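Long-range contacts in transketolase (Campylobacter jejuni, PDB 3M7I), which belongs to the transketolase family of thiamine diphosphate-dependent enzymes and holds this cofactor together with a magnesium ion: residues 27-32 / 93-98; 444-449 / 616-621; 121-126 / 151-156; 366-371 / 414-419. One frame throughout, in Å; residues are numbered along the deposited sequence.

Contact 1 of 4, residues 27-32 / 93-98; sequences ANSGHP and NFRQLH. With RP5 (5-O-phosphono-beta-D-ribofuranose), chain E.
Arg95 NH1 is gripped twice: it donates to Ser29 OG at 3.1 Å, bent and 20° out of the guanidinium plane, and forms a salt bridge to Asp452 of the second subunit. The hydroxyl is swung anti to its own backbone nitrogen (chi1 179°), which brings it to the guanidinium edge. Gly30 CA sits over one face of the guanidinium, 3.5 Å above its plane and toward the rim, and the chain passes this close because no side chain intervenes. Beyond it the His31 ring stands steeply to the guanidinium, planes 69° apart, with Arg95 NH2 at the ring edge, 3.5 Å from His31 CE1. Water 2 sits between His31 ND1 and Arg95 NE, the latter bond weak. Nearer the helix end, Ala27 CB meets Phe94 CD2 at 4.0 Å and Arg95 CB. Water 1 donates to Ala27 O and accepts from Gln96 NE2, while the same amide nitrogen reaches back to Phe94 O at 3.1 Å, nearly straight. Two backbone features set this up: a Schellman motif with Asn28 at C-prime closes helix 6-27, and a type II turn from Asn93 to Gln96 lays the Arg95 chain over the Phe94 ring, CG 3.7 Å above its centre. His31 also borders the bound 5-O-phosphono-beta-D-ribofuranose. Asp452 of the second subunit binds both Arg95 and that ligand, so the buried guanidinium probably balances the acid's charge and ties the two loops to the subunit interface beside the ligand.

Contact 2 of 4, residues 444-449 / 616-621; sequences HDSIGV and DVFERF. With RP5 (5-O-phosphono-beta-D-ribofuranose), chain B.
Ile447 is the bump of this contact, pushed into a hollow at the end of helix 614-620, walled by Val617, Phe618 and, just past the helix, Phe621. Its CG1 branch lies between the backbone nitrogen and the carbonyl carbon (chi1 54°) and runs on extended, placing Ile447 CD1 between the two phenylalanines: 3.9 Å from Phe618 CD1 and 3.8 Å from Phe621 CB. The base of the side chain rests on the valine, Ile447 CB to Val617 CG1 being 3.8 Å. In return, the Phe618 ring reaches past the isoleucine into the hollow beside Gly448, where a bare CA lets Phe618 CE2 come to 3.4 Å from Gly448 CA. Ser446 OG borders the same ring at Phe618 CZ, 4.0 Å away. Knob and hollow thus alternate, and the touching is apolar apart from that hydroxyl. Ile605, in a loop, adds to the surroundings of Ile447. At the start of the loop, just after strand 439-443, His444 NE2 donates at 2.7 Å to phosphate oxygen O2X of the bound 5-O-phosphono-beta-D-ribofuranose, nearly straight (161°). A loop that leaves the C-terminal end of a strand with a ligand at its start is the usual site layout of a parallel alpha/beta fold; this one also backs onto the C-terminal domain.

Contact 3 of 4, residues 121-126 / 151-156; sequences QGVANA and CLCGDG. With MG (magnesium ion), chain D; TPP (thiamine diphosphate), chain C.
Cys151 turns its side chain straight at helix 121-140: Cys151 CB lies 3.5 Å from Ala126 CB, and SG, anti to the backbone nitrogen (chi1 -178°), extends along the helix to 3.9 Å from Val123 CA. Two residues on, Cys153 also points at the helix but holds SG between its nitrogen and carbonyl carbon (chi1 72°), and its CB is the atom that meets Val123 CG2, at 3.7 Å. The valine has CG1 anti to the nitrogen, putting CG2 on the strand side, where it touches both cysteines. Small side chains permit close packing: the axes of the helix segment and strand 151-153 come within 8.5 Å, running nearly antiparallel at 159°, as expected where a helix leads into the next strand of a parallel alpha/beta sheet. Where the strand ends, Gly154, Asp155 and Gly156 form the GDG sequence that opens the thiamine diphosphate-binding motif of this family. Asp155 OD2 binds the magnesium ion at 2.2 Å, alongside two diphosphate oxygens, water 3, Asn185 and the carbonyl of Ile187; its other oxygen, OD1, is hydrogen-bonded to Tyr182. Asp155 N donates to water 3, so backbone and side chain serve the same metal shell. Gly156 N donates at 2.9 Å to the diphosphate oxygen O1A, and Gly154, without a side chain, lets that oxygen approach to 3.7 Å from its C atom.

Contact 4 of 4, residues 366-371 / 414-419; sequences ADLGPS and SATFFI. With RP5 (5-O-phosphono-beta-D-ribofuranose), chain B; TPP (thiamine diphosphate), chain F.
Leu368 sets its CD1 methyl squarely over the Phe417 ring, 3.6 Å from the centroid and only 2° off the normal, a CH-pi contact centred on the face. The leucine has CG anti to the carbonyl carbon (chi1 -72°) and CD1 anti to CA, which carries CD1 over the middle of the ring; the other methyl, Leu368 CD2, lies 3.8 Å from Phe417 CZ and borders the thiamine diphosphate. CD1 also rests near the Thr416 hydroxyl. The phenyl edge is used as well: Ser371 OG lies in the ring plane, 3.3 Å from Phe417 CE1, and the sugar oxygen O4 of the bound 5-O-phosphono-beta-D-ribofuranose sits near the plane at another part of the rim. Ser371 OG donates to phosphate oxygen O1X of the ribofuranose at 2.7 Å. Ala366, the third main contributor, joins the segments through its backbone: Ala366 N donates to Ala415 O at 2.9 Å. The bond continues the pairing of neighbouring parallel strands 361-365 and 411-417 in the six-stranded sheet of the pyrimidine-binding domain, both of which send their C-terminal ends toward the ligands. Where the chains part after Ala366, water 4 fills in, donating to Ala366 O and accepting from Thr416 OG1 at 2.6 Å. Phe417 N is buried without a polar partner in the model. Asp367, facing away from the strand, is held by Ser188, Ile189 and Glu190 of the second subunit, and Asp367 OD2 comes to 3.3 Å from C6 of the thiamine diphosphate.

How the contacts relate
All four contacts are buried, but the centre of contact 3 lies about 14 Å from the centre of the chain, that of contact 2 about 31 Å. Contacts 3 and 4 each involve a strand of a parallel sheet, one in the thiamine diphosphate-binding domain, the other in the pyrimidine-binding domain; contact 1 joins two loops, contact 2 a loop and a helix of separate domains. Contact 1 is the most polar, with an arginine hydrogen bond and bridging waters beside a small apolar patch; contacts 2 and 3 are largely apolar; contact 4 combines a backbone hydrogen bond and a bridging water with a CH-pi contact. Contacts 2 and 4 touch, His444 CE1 lying 3.2 Å from Ser371 OG, and share one ribofuranose phosphate.

Contact 1 of 4, residues 27-32 / 93-98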
# COMPACT_ATOMS: atom_id res chain seq x y z
N ALA A 27 28.49 -12.32 -11.23
CA ALA A 27 27.49 -11.33 -11.66
C ALA A 27 27.90 -9.86 -11.46
O ALA A 27 27.30 -8.93 -12.08
CB ALA A 27 26.10 -11.61 -10.90
N ASN A 28 28.87 -9.61 -10.57
CA ASN A 28 29.20 -8.27 -10.12
C ASN A 28 27.96 -7.56 -9.60
O ASN A 28 27.79 -6.37 -9.77
CB ASN A 28 29.89 -7.44 -11.21
CG ASN A 28 30.73 -6.33 -10.62
OD1 ASN A 28 31.20 -6.43 -9.46
ND2 ASN A 28 30.90 -5.26 -11.39
N SER A 29 27.09 -8.35 -8.96
CA SER A 29 25.83 -7.82 -8.49
C SER A 29 25.22 -8.79 -7.52
O SER A 29 25.27 -9.99 -7.69
CB SER A 29 24.89 -7.63 -9.69
OG SER A 29 23.63 -7.13 -9.30
N GLY A 30 24.58 -8.26 -6.48
CA GLY A 30 23.88 -9.12 -5.54
C GLY A 30 24.29 -8.97 -4.09
O GLY A 30 24.99 -7.98 -3.74
N HIS A 31 23.80 -9.88 -3.29
CA HIS A 31 23.77 -9.74 -1.83
C HIS A 31 24.48 -10.90 -1.23
O HIS A 31 23.91 -11.95 -1.15
CB HIS A 31 22.35 -9.66 -1.35
CG HIS A 31 21.57 -8.54 -1.97
ND1 HIS A 31 21.00 -8.64 -3.23
CD2 HIS A 31 21.19 -7.33 -1.48
CE1 HIS A 31 20.36 -7.52 -3.51
NE2 HIS A 31 20.44 -6.71 -2.46
N PRO A 32 25.76 -10.74 -0.86
CA PRO A 32 26.46 -11.84 -0.20
C PRO A 32 26.35 -11.93 1.34
O PRO A 32 26.58 -13.01 1.93
CB PRO A 32 27.93 -11.59 -0.61
CG PRO A 32 28.05 -10.19 -0.63
CD PRO A 32 26.67 -9.60 -1.05
N ASN A 93 25.04 -18.22 -14.09
CA ASN A 93 24.32 -17.14 -14.77
C ASN A 93 23.37 -16.37 -13.86
O ASN A 93 22.43 -15.73 -14.34
CB ASN A 93 23.61 -17.73 -15.92
CG ASN A 93 24.62 -18.07 -17.07
OD1 ASN A 93 25.14 -19.16 -17.16
ND2 ASN A 93 24.85 -17.11 -17.93
N PHE A 94 23.68 -16.41 -12.55
CA PHE A 94 23.02 -15.51 -11.57
C PHE A 94 22.91 -14.08 -12.06
O PHE A 94 23.88 -13.42 -12.50
CB PHE A 94 23.83 -15.49 -10.29
CG PHE A 94 23.18 -14.78 -9.12
CD1 PHE A 94 21.94 -15.17 -8.64
CD2 PHE A 94 23.90 -13.79 -8.42
CE1 PHE A 94 21.40 -14.54 -7.47
CE2 PHE A 94 23.38 -13.17 -7.27
CZ PHE A 94 22.12 -13.54 -6.82
N ARG A 95 21.66 -13.62 -12.02
CA ARG A 95 21.29 -12.29 -12.27
C ARG A 95 21.39 -11.86 -13.75
O ARG A 95 21.46 -10.69 -14.00
CB ARG A 95 22.00 -11.26 -11.41
CG ARG A 95 21.37 -11.19 -9.91
CD ARG A 95 22.17 -10.35 -8.88
NE ARG A 95 21.29 -10.23 -7.74
CZ ARG A 95 20.65 -9.12 -7.42
NH1 ARG A 95 20.94 -7.99 -8.01
NH2 ARG A 95 19.68 -9.20 -6.50
N GLN A 96 21.56 -12.84 -14.61
CA GLN A 96 21.72 -12.53 -16.04
C GLN A 96 20.39 -12.69 -16.76
O GLN A 96 19.59 -13.57 -16.46
CB GLN A 96 22.77 -13.43 -16.62
CG GLN A 96 24.08 -13.24 -15.97
CD GLN A 96 24.52 -11.77 -15.86
OE1 GLN A 96 24.69 -11.02 -16.86
NE2 GLN A 96 24.67 -11.33 -14.62
N LEU A 97 20.22 -11.89 -17.80
CA LEU A 97 18.99 -11.93 -18.58
C LEU A 97 18.63 -13.33 -19.02
O LEU A 97 19.45 -14.06 -19.60
CB LEU A 97 19.16 -11.00 -19.77
CG LEU A 97 17.86 -10.90 -20.60
CD1 LEU A 97 16.78 -10.20 -19.80
CD2 LEU A 97 18.01 -10.15 -21.95
N HIS A 98 17.40 -13.72 -18.71
CA HIS A 98 16.81 -14.99 -19.06
C HIS A 98 17.36 -16.23 -18.35
O HIS A 98 17.01 -17.36 -18.72
CB HIS A 98 16.79 -15.21 -20.59
CG HIS A 98 16.05 -14.13 -21.34
ND1 HIS A 98 16.52 -13.61 -22.53
CD2 HIS A 98 14.90 -13.46 -21.06
CE1 HIS A 98 15.69 -12.67 -22.95
NE2 HIS A 98 14.70 -12.56 -22.09
C1 RP5 E . 18.56 -3.89 -2.94
O4 RP5 E . 18.74 -2.61 -3.46
C2 RP5 E . 19.78 -4.18 -2.09
O2 RP5 E . 19.38 -4.08 -0.75
C3 RP5 E . 20.86 -3.22 -2.58
O3 RP5 E . 21.65 -2.63 -1.57
C4 RP5 E . 20.04 -2.14 -3.24
C5 RP5 E . 20.63 -1.81 -4.57
O5 RP5 E . 21.78 -1.01 -4.32
P' RP5 E . 22.00 0.10 -5.40
O1X RP5 E . 22.15 1.49 -4.85
O2X RP5 E . 20.73 -0.11 -6.41
O3X RP5 E . 23.40 -0.08 -6.19
O1 RP5 E . 18.53 -4.84 -4.00
O HOH W 1 25.46 -8.59 -13.86
O HOH W 2 21.16 -11.06 -4.74

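Contact 2 of 4, residues 444-449 / 616-621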
# COMPACT_ATOMS: atom_id res chain seq x y z
N HIS A 444 -17.73 -0.64 -3.59
CA HIS A 444 -17.69 0.80 -3.27
C HIS A 444 -16.77 1.53 -4.26
O HIS A 444 -15.88 2.29 -3.90
CB HIS A 444 -17.35 1.01 -1.80
CG HIS A 444 -18.42 0.53 -0.87
ND1 HIS A 444 -18.85 -0.79 -0.83
CD2 HIS A 444 -19.09 1.18 0.11
CE1 HIS A 444 -19.80 -0.89 0.09
NE2 HIS A 444 -19.95 0.28 0.69
N ASP A 445 -17.07 1.33 -5.51
CA ASP A 445 -16.08 1.62 -6.55
C ASP A 445 -15.92 3.09 -6.96
O ASP A 445 -15.05 3.38 -7.80
CB ASP A 445 -16.37 0.84 -7.80
CG ASP A 445 -17.63 1.29 -8.53
OD1 ASP A 445 -18.67 1.62 -7.90
OD2 ASP A 445 -17.61 1.27 -9.80
N SER A 446 -16.78 3.99 -6.49
CA SER A 446 -16.72 5.35 -7.01
C SER A 446 -17.34 6.39 -6.07
O SER A 446 -17.70 6.08 -4.94
CB SER A 446 -17.48 5.38 -8.33
OG SER A 446 -18.85 5.49 -8.08
N ILE A 447 -17.33 7.66 -6.53
CA ILE A 447 -18.09 8.74 -5.85
C ILE A 447 -19.53 8.32 -5.51
O ILE A 447 -20.13 8.91 -4.60
CB ILE A 447 -18.06 10.06 -6.65
CG1 ILE A 447 -18.54 9.84 -8.10
CG2 ILE A 447 -16.67 10.69 -6.60
CD1 ILE A 447 -18.90 11.16 -8.78
N GLY A 448 -20.07 7.31 -6.17
CA GLY A 448 -21.41 6.75 -5.83
C GLY A 448 -21.51 6.30 -4.39
O GLY A 448 -22.61 6.13 -3.82
N VAL A 449 -20.36 6.06 -3.79
CA VAL A 449 -20.30 5.82 -2.35
C VAL A 449 -21.04 6.87 -1.54
O VAL A 449 -21.74 6.51 -0.57
CB VAL A 449 -18.87 5.72 -1.89
CG1 VAL A 449 -18.81 5.81 -0.38
CG2 VAL A 449 -18.24 4.36 -2.41
N ASP A 616 -26.56 13.63 -5.25
CA ASP A 616 -25.99 15.00 -5.19
C ASP A 616 -24.54 15.01 -5.72
O ASP A 616 -24.11 15.92 -6.44
CB ASP A 616 -26.01 15.52 -3.76
CG ASP A 616 -27.40 15.84 -3.26
OD1 ASP A 616 -28.33 15.82 -4.12
OD2 ASP A 616 -27.54 16.11 -2.02
N VAL A 617 -23.74 14.01 -5.33
CA VAL A 617 -22.32 14.01 -5.75
C VAL A 617 -22.20 13.71 -7.25
O VAL A 617 -21.43 14.32 -7.95
CB VAL A 617 -21.54 12.99 -4.93
CG1 VAL A 617 -20.08 13.02 -5.34
CG2 VAL A 617 -21.69 13.27 -3.49
N PHE A 618 -22.98 12.77 -7.75
CA PHE A 618 -22.90 12.45 -9.17
C PHE A 618 -23.29 13.69 -9.98
O PHE A 618 -22.67 13.96 -11.04
CB PHE A 618 -23.87 11.28 -9.57
CG PHE A 618 -23.27 9.93 -9.47
CD1 PHE A 618 -22.14 9.57 -10.21
CD2 PHE A 618 -23.85 8.97 -8.61
CE1 PHE A 618 -21.61 8.29 -10.11
CE2 PHE A 618 -23.32 7.65 -8.52
CZ PHE A 618 -22.20 7.32 -9.24
N GLU A 619 -24.30 14.43 -9.50
CA GLU A 619 -24.75 15.64 -10.24
C GLU A 619 -23.65 16.73 -10.22
O GLU A 619 -23.25 17.30 -11.23
CB GLU A 619 -26.09 16.14 -9.65
CG GLU A 619 -26.57 17.42 -10.32
CD GLU A 619 -26.96 17.18 -11.77
OE1 GLU A 619 -27.51 16.11 -12.07
OE2 GLU A 619 -26.74 18.06 -12.65
N ARG A 620 -23.05 16.93 -9.06
CA ARG A 620 -21.97 17.84 -8.91
C ARG A 620 -20.81 17.54 -9.88
O ARG A 620 -20.16 18.49 -10.40
CB ARG A 620 -21.50 17.78 -7.44
CG ARG A 620 -20.13 18.33 -7.19
CD ARG A 620 -19.97 19.84 -7.22
NE ARG A 620 -18.65 20.20 -6.65
CZ ARG A 620 -17.44 19.99 -7.20
NH1 ARG A 620 -17.28 19.42 -8.39
NH2 ARG A 620 -16.35 20.38 -6.55
N PHE A 621 -20.53 16.25 -10.06
CA PHE A 621 -19.40 15.84 -10.91
C PHE A 621 -19.77 15.68 -12.35
O PHE A 621 -18.96 15.30 -13.20
CB PHE A 621 -18.68 14.65 -10.35
CG PHE A 621 -17.84 15.01 -9.19
CD1 PHE A 621 -16.60 15.58 -9.40
CD2 PHE A 621 -18.32 14.95 -7.88
CE1 PHE A 621 -15.82 15.97 -8.34
CE2 PHE A 621 -17.53 15.37 -6.82
CZ PHE A 621 -16.31 15.87 -7.03
C1 RP5 B . -17.81 2.68 6.62
O4 RP5 B . -18.31 1.92 5.57
C2 RP5 B . -18.61 2.29 7.85
O2 RP5 B . -17.77 1.48 8.64
C3 RP5 B . -19.89 1.66 7.32
O3 RP5 B . -20.33 0.51 8.01
C4 RP5 B . -19.50 1.26 5.93
C5 RP5 B . -20.55 1.68 4.96
O5 RP5 B . -21.62 0.75 5.09
P' RP5 B . -22.34 0.45 3.73
O1X RP5 B . -22.44 -1.01 3.40
O2X RP5 B . -21.50 1.34 2.66
O3X RP5 B . -23.90 0.89 3.75
O1 RP5 B . -18.04 4.05 6.37

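Contact 3 of 4, residues 121-126 / 151-156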
# COMPACT_ATOMS: atom_id res chain seq x y z
N GLN A 121 6.53 -9.54 2.72
CA GLN A 121 5.57 -10.41 2.05
C GLN A 121 5.74 -11.83 2.45
O GLN A 121 4.79 -12.52 2.73
CB GLN A 121 5.64 -10.37 0.50
CG GLN A 121 5.49 -9.05 -0.07
CD GLN A 121 4.10 -8.52 0.04
OE1 GLN A 121 3.16 -9.24 -0.17
NE2 GLN A 121 3.99 -7.25 0.39
N GLY A 122 6.96 -12.31 2.48
CA GLY A 122 7.21 -13.72 2.68
C GLY A 122 6.76 -14.23 4.05
O GLY A 122 6.27 -15.34 4.19
N VAL A 123 6.88 -13.37 5.04
CA VAL A 123 6.47 -13.74 6.42
C VAL A 123 4.95 -13.96 6.36
O VAL A 123 4.42 -14.95 6.88
CB VAL A 123 6.81 -12.68 7.43
CG1 VAL A 123 6.05 -13.03 8.84
CG2 VAL A 123 8.39 -12.52 7.56
N ALA A 124 4.24 -13.04 5.68
CA ALA A 124 2.82 -13.17 5.52
C ALA A 124 2.44 -14.34 4.63
O ALA A 124 1.46 -15.04 4.90
CB ALA A 124 2.18 -11.85 4.98
N ASN A 125 3.22 -14.57 3.56
CA ASN A 125 3.00 -15.74 2.79
C ASN A 125 3.15 -17.05 3.64
O ASN A 125 2.38 -18.00 3.49
CB ASN A 125 4.01 -15.83 1.64
CG ASN A 125 3.96 -14.70 0.69
OD1 ASN A 125 2.86 -14.14 0.37
ND2 ASN A 125 5.12 -14.37 0.16
N ALA A 126 4.19 -17.09 4.44
CA ALA A 126 4.45 -18.25 5.32
C ALA A 126 3.27 -18.45 6.28
O ALA A 126 2.74 -19.55 6.37
CB ALA A 126 5.78 -18.11 6.04
N CYS A 151 10.05 -20.31 7.59
CA CYS A 151 10.32 -19.02 7.00
C CYS A 151 11.60 -18.42 7.55
O CYS A 151 11.78 -18.29 8.74
CB CYS A 151 9.10 -18.07 7.18
SG CYS A 151 9.28 -16.46 6.45
N LEU A 152 12.50 -18.02 6.67
CA LEU A 152 13.68 -17.27 7.04
C LEU A 152 13.40 -15.78 6.80
O LEU A 152 12.97 -15.40 5.64
CB LEU A 152 14.85 -17.71 6.18
CG LEU A 152 15.35 -19.14 6.29
CD1 LEU A 152 16.52 -19.24 5.36
CD2 LEU A 152 15.84 -19.50 7.72
N CYS A 153 13.57 -14.94 7.81
CA CYS A 153 13.35 -13.49 7.64
C CYS A 153 14.49 -12.68 8.25
O CYS A 153 15.36 -13.23 8.91
CB CYS A 153 11.97 -13.06 8.15
SG CYS A 153 11.89 -13.10 9.96
N GLY A 154 14.52 -11.39 7.96
CA GLY A 154 15.55 -10.52 8.48
C GLY A 154 14.96 -9.34 9.21
O GLY A 154 13.74 -9.27 9.37
N ASP A 155 15.80 -8.40 9.60
CA ASP A 155 15.36 -7.18 10.27
C ASP A 155 14.31 -6.44 9.46
O ASP A 155 13.34 -5.88 10.00
CB ASP A 155 16.55 -6.27 10.52
CG ASP A 155 17.59 -6.93 11.44
OD1 ASP A 155 17.20 -7.25 12.58
OD2 ASP A 155 18.71 -7.17 11.02
N GLY A 156 14.53 -6.43 8.16
CA GLY A 156 13.67 -5.63 7.33
C GLY A 156 12.28 -6.17 7.32
O GLY A 156 11.28 -5.40 7.27
MG MG D . 19.78 -7.52 9.13
N1' TPP C . 11.34 -2.06 1.19
C2' TPP C . 10.73 -3.20 0.91
CM2 TPP C . 9.26 -3.39 1.18
N3' TPP C . 11.41 -4.16 0.30
C4' TPP C . 12.69 -4.05 -0.04
N4' TPP C . 13.27 -5.08 -0.64
C5' TPP C . 13.42 -2.83 0.32
C6' TPP C . 12.64 -1.87 0.92
C7' TPP C . 14.87 -2.58 -0.01
N3 TPP C . 15.71 -3.48 0.75
C2 TPP C . 16.29 -4.59 0.30
S1 TPP C . 17.13 -5.51 1.54
C5 TPP C . 16.76 -4.21 2.64
C4 TPP C . 15.95 -3.24 2.05
CM4 TPP C . 15.50 -2.05 2.86
C6 TPP C . 17.19 -4.14 4.08
C7 TPP C . 17.83 -5.40 4.48
O7 TPP C . 17.77 -5.42 5.87
PA TPP C . 17.82 -6.84 6.50
O1A TPP C . 16.53 -7.56 6.36
O2A TPP C . 18.26 -6.55 7.90
O3A TPP C . 18.84 -7.66 5.57
PB TPP C . 20.40 -7.91 5.87
O1B TPP C . 20.85 -8.65 4.65
O2B TPP C . 20.49 -8.54 7.26
O3B TPP C . 21.06 -6.56 5.82
O HOH W 3 18.75 -9.37 9.11

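Contact 4 of 4, residues 366-371 / 414-419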
# COMPACT_ATOMS: atom_id res chain seq x y z
N ALA A 366 -11.59 -8.02 4.76
CA ALA A 366 -10.89 -7.36 5.81
C ALA A 366 -11.86 -6.54 6.71
O ALA A 366 -11.90 -5.31 6.65
CB ALA A 366 -9.76 -6.47 5.25
N ASP A 367 -12.56 -7.28 7.60
CA ASP A 367 -13.62 -6.75 8.48
C ASP A 367 -14.82 -6.18 7.74
O ASP A 367 -15.60 -5.52 8.40
CB ASP A 367 -13.11 -5.71 9.43
CG ASP A 367 -14.10 -5.45 10.62
OD1 ASP A 367 -14.64 -6.45 11.16
OD2 ASP A 367 -14.35 -4.25 10.92
N LEU A 368 -14.95 -6.37 6.42
CA LEU A 368 -16.06 -5.73 5.67
C LEU A 368 -17.08 -6.69 5.04
O LEU A 368 -17.89 -6.31 4.10
CB LEU A 368 -15.49 -4.76 4.61
CG LEU A 368 -14.89 -3.50 5.18
CD1 LEU A 368 -14.20 -2.70 4.05
CD2 LEU A 368 -16.03 -2.69 5.83
N GLY A 369 -17.14 -7.92 5.56
CA GLY A 369 -18.06 -8.95 5.03
C GLY A 369 -19.46 -8.44 4.75
O GLY A 369 -19.96 -8.60 3.63
N PRO A 370 -20.07 -7.84 5.75
CA PRO A 370 -21.41 -7.33 5.60
C PRO A 370 -21.61 -6.18 4.57
O PRO A 370 -22.73 -6.05 4.08
CB PRO A 370 -21.78 -6.89 7.02
CG PRO A 370 -20.87 -7.48 7.91
CD PRO A 370 -19.62 -7.80 7.15
N SER A 371 -20.58 -5.37 4.27
CA SER A 371 -20.67 -4.25 3.37
C SER A 371 -20.19 -4.69 1.97
O SER A 371 -20.74 -4.29 0.91
CB SER A 371 -19.84 -3.12 3.93
OG SER A 371 -19.95 -2.01 3.13
N SER A 414 -9.93 -12.36 -1.80
CA SER A 414 -9.68 -11.24 -0.92
C SER A 414 -10.65 -10.09 -1.21
O SER A 414 -10.86 -9.73 -2.37
CB SER A 414 -8.23 -10.70 -1.05
OG SER A 414 -7.23 -11.68 -0.88
N ALA A 415 -11.25 -9.55 -0.15
CA ALA A 415 -12.24 -8.47 -0.25
C ALA A 415 -12.01 -7.31 0.67
O ALA A 415 -11.70 -7.45 1.87
CB ALA A 415 -13.70 -9.08 -0.06
N THR A 416 -12.22 -6.12 0.08
CA THR A 416 -12.27 -4.84 0.76
C THR A 416 -12.97 -3.78 -0.16
O THR A 416 -13.37 -4.14 -1.27
CB THR A 416 -10.87 -4.37 1.24
OG1 THR A 416 -11.02 -3.23 2.07
CG2 THR A 416 -9.89 -4.20 0.02
N PHE A 417 -13.08 -2.54 0.35
CA PHE A 417 -13.52 -1.38 -0.47
C PHE A 417 -12.42 -1.10 -1.50
O PHE A 417 -11.21 -1.24 -1.24
CB PHE A 417 -13.77 -0.12 0.31
CG PHE A 417 -14.90 -0.17 1.30
CD1 PHE A 417 -15.99 -1.02 1.09
CD2 PHE A 417 -14.87 0.62 2.39
CE1 PHE A 417 -17.02 -1.03 2.02
CE2 PHE A 417 -15.94 0.59 3.34
CZ PHE A 417 -16.98 -0.20 3.10
N PHE A 418 -12.80 -0.71 -2.70
CA PHE A 418 -11.78 -0.47 -3.71
C PHE A 418 -10.77 0.59 -3.31
O PHE A 418 -9.58 0.46 -3.70
CB PHE A 418 -12.52 -0.02 -5.01
CG PHE A 418 -11.68 0.06 -6.28
CD1 PHE A 418 -10.63 -0.78 -6.54
CD2 PHE A 418 -12.12 0.89 -7.30
CE1 PHE A 418 -9.94 -0.73 -7.72
CE2 PHE A 418 -11.48 0.90 -8.52
CZ PHE A 418 -10.41 0.07 -8.74
N ILE A 419 -11.18 1.59 -2.50
CA ILE A 419 -10.25 2.58 -2.06
C ILE A 419 -9.13 1.91 -1.24
O ILE A 419 -7.97 2.32 -1.34
CB ILE A 419 -10.89 3.77 -1.29
CG1 ILE A 419 -9.87 4.87 -1.05
CG2 ILE A 419 -11.55 3.28 0.01
CD1 ILE A 419 -9.08 5.35 -2.20
C1 RP5 B . -17.81 2.68 6.62
O4 RP5 B . -18.31 1.92 5.57
C2 RP5 B . -18.61 2.29 7.85
O2 RP5 B . -17.77 1.48 8.64
C3 RP5 B . -19.89 1.66 7.32
O3 RP5 B . -20.33 0.51 8.01
C4 RP5 B . -19.50 1.26 5.93
C5 RP5 B . -20.55 1.68 4.96
O5 RP5 B . -21.62 0.75 5.09
P' RP5 B . -22.34 0.45 3.73
O1X RP5 B . -22.44 -1.01 3.40
O2X RP5 B . -21.50 1.34 2.66
O3X RP5 B . -23.90 0.89 3.75
O1 RP5 B . -18.04 4.05 6.37
N1' TPP F . -9.86 -0.33 6.07
C2' TPP F . -9.26 0.82 6.30
CM2 TPP F . -7.78 1.00 6.09
N3' TPP F . -10.00 1.87 6.65
C4' TPP F . -11.32 1.83 6.78
N4' TPP F . -11.95 2.95 7.13
C5' TPP F . -12.01 0.55 6.61
C6' TPP F . -11.19 -0.48 6.23
C7' TPP F . -13.50 0.36 6.73
N3 TPP F . -13.91 0.56 8.10
C2 TPP F . -14.47 1.65 8.61
S1 TPP F . -14.71 1.59 10.36
C5 TPP F . -14.13 -0.05 10.30
C4 TPP F . -13.70 -0.41 9.01
CM4 TPP F . -13.13 -1.78 8.78
C6 TPP F . -14.02 -0.98 11.47
C7 TPP F . -14.33 -0.26 12.71
O7 TPP F . -13.78 -1.04 13.73
PA TPP F . -13.44 -0.26 15.03
O1A TPP F . -12.21 0.56 14.89
O2A TPP F . -13.39 -1.34 16.06
O3A TPP F . -14.62 0.83 15.17
PB TPP F . -15.94 0.68 16.09
O1B TPP F . -16.70 1.92 15.78
O2B TPP F . -15.45 0.37 17.51
O3B TPP F . -16.71 -0.47 15.51
O HOH W 4 -10.91 -3.40 4.64